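Local coordinates for 6-phosphogluconolactonase (Thermotoga maritima, PDB 1PBT), which hydrolyses 6-phosphogluconolactone to 6-phosphogluconate, the second step in the oxidative stage of the pentose phosphate pathway, at residues N105-V109 against L110-A114. Numbering follows the deposited sequence.
Sequences NINEV and LFSRA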
loop_
_atom_site.group_PDB
_atom_site.type_symbol
_atom_site.label_atom_id
_atom_site.label_comp_id
_atom_site.label_asym_id
_atom_site.label_seq_id
_atom_site.Cartn_x
_atom_site.Cartn_y
_atom_site.Cartn_z
ATOM N N ASN A 105 4.813 12.418 -2.731
ATOM C CA ASN A 105 3.364 12.569 -2.701
ATOM C C ASN A 105 2.704 12.197 -1.388
ATOM O O ASN A 105 1.829 12.920 -0.910
ATOM C CB ASN A 105 2.749 11.783 -3.856
ATOM C CG ASN A 105 2.986 12.456 -5.189
ATOM O OD1 ASN A 105 2.428 13.514 -5.464
ATOM N ND2 ASN A 105 3.835 11.859 -6.016
ATOM N N ILE A 106 3.108 11.082 -0.797
ATOM C CA ILE A 106 2.531 10.691 0.477
ATOM C C ILE A 106 3.041 11.618 1.593
ATOM O O ILE A 106 2.321 11.910 2.556
ATOM C CB ILE A 106 2.837 9.203 0.798
ATOM C CG1 ILE A 106 2.224 8.308 -0.289
ATOM C CG2 ILE A 106 2.255 8.831 2.145
ATOM C CD1 ILE A 106 2.586 6.837 -0.190
ATOM N N ASN A 107 4.280 12.091 1.466
ATOM C CA ASN A 107 4.820 13.015 2.463
ATOM C C ASN A 107 4.005 14.308 2.431
ATOM O O ASN A 107 3.732 14.919 3.474
ATOM C CB ASN A 107 6.296 13.325 2.171
ATOM C CG ASN A 107 6.914 14.257 3.203
ATOM O OD1 ASN A 107 6.804 14.038 4.411
ATOM N ND2 ASN A 107 7.579 15.297 2.726
ATOM N N GLU A 108 3.613 14.722 1.235
ATOM C CA GLU A 108 2.837 15.945 1.096
ATOM C C GLU A 108 1.471 15.874 1.762
ATOM O O GLU A 108 1.043 16.841 2.377
ATOM C CB GLU A 108 2.651 16.311 -0.379
ATOM C CG GLU A 108 3.940 16.614 -1.109
ATOM C CD GLU A 108 3.711 17.165 -2.510
ATOM O OE1 GLU A 108 2.641 16.887 -3.101
ATOM O OE2 GLU A 108 4.614 17.863 -3.024
ATOM N N VAL A 109 0.783 14.741 1.642
ATOM C CA VAL A 109 -0.547 14.630 2.244
ATOM C C VAL A 109 -0.589 14.014 3.634
ATOM O O VAL A 109 -1.568 14.187 4.346
ATOM C CB VAL A 109 -1.516 13.806 1.358
ATOM C CG1 VAL A 109 -1.770 14.523 0.055
ATOM C CG2 VAL A 109 -0.947 12.418 1.106
ATOM N N LEU A 110 0.474 13.320 4.032
ATOM C CA LEU A 110 0.474 12.643 5.318
ATOM C C LEU A 110 1.690 12.807 6.226
ATOM O O LEU A 110 1.571 13.332 7.333
ATOM C CB LEU A 110 0.240 11.140 5.089
ATOM C CG LEU A 110 0.224 10.226 6.316
ATOM C CD1 LEU A 110 -0.946 10.581 7.218
ATOM C CD2 LEU A 110 0.129 8.766 5.856
ATOM N N PHE A 111 2.857 12.351 5.768
ATOM C CA PHE A 111 4.045 12.402 6.604
ATOM C C PHE A 111 4.459 13.789 7.088
ATOM O O PHE A 111 5.020 13.911 8.170
ATOM C CB PHE A 111 5.246 11.755 5.907
ATOM C CG PHE A 111 5.011 10.349 5.424
ATOM C CD1 PHE A 111 4.222 9.463 6.140
ATOM C CD2 PHE A 111 5.647 9.890 4.274
ATOM C CE1 PHE A 111 4.077 8.156 5.723
ATOM C CE2 PHE A 111 5.507 8.581 3.855
ATOM C CZ PHE A 111 4.719 7.711 4.582
ATOM N N SER A 112 4.206 14.821 6.292
ATOM C CA SER A 112 4.581 16.174 6.698
ATOM C C SER A 112 3.394 16.947 7.278
ATOM O O SER A 112 3.551 18.097 7.710
ATOM C CB SER A 112 5.179 16.950 5.512
ATOM O OG SER A 112 4.211 17.213 4.503
ATOM N N ARG A 113 2.218 16.322 7.280
ATOM C CA ARG A 113 1.026 16.961 7.822
ATOM C C ARG A 113 0.714 16.388 9.205
ATOM O O ARG A 113 0.507 17.139 10.159
ATOM C CB ARG A 113 -0.150 16.806 6.849
ATOM C CG ARG A 113 0.018 17.680 5.596
ATOM C CD ARG A 113 -1.207 17.677 4.687
ATOM N NE ARG A 113 -2.414 18.092 5.399
ATOM C CZ ARG A 113 -3.431 17.284 5.681
ATOM N NH1 ARG A 113 -3.394 16.013 5.308
ATOM N NH2 ARG A 113 -4.484 17.742 6.345
ATOM N N ALA A 114 0.708 15.064 9.330
ATOM C CA ALA A 114 0.473 14.432 10.630
ATOM C C ALA A 114 1.823 14.434 11.344
ATOM O O ALA A 114 2.847 14.234 10.705
ATOM C CB ALA A 114 -0.021 12.994 10.440
#
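With its CG anti to the carbonyl carbon (chi1 -54°), the Phe111 ring meets Ile106 CG2, five residues back, near the end of helix 102-111. The methyl sits over one ring face in a CH-pi contact, 3.9 Å from the centroid and offset toward the CZ and CE2 rim. Ile106 O accepts the ordinary alpha-helical bond from Leu110 N at 2.8 Å and, from the other face of its carbonyl plane, a bond from Phe111 N. The latter and Ser112 N to Asn107 O are the wider i to i+5 bonds of a pi-type turn. Asn107 O likewise holds two donors, Ser112 N in the carbonyl plane on a lone pair (2.9 Å) and Ser112 OG from above that plane (2.6 Å). The bend of Arg113 at chi3 (56°) turns NH1 back to Val109 O, which lies at the guanidinium edge, 2.8 Å away; NH1 also bonds Glu72 O, and NH2 forms a salt bridge with Glu76. An alanine in place of Phe111 is likely to leave the Ile106 methyl without its ring face. Helix 102-111 links strands 84-92 and 121-122; Ile106 and Phe111 pack on Leu88 of strand 84-92, Leu110 on Leu61 of strand 57-61, and Val109 on Leu68 and Tyr71 of helix 67-74.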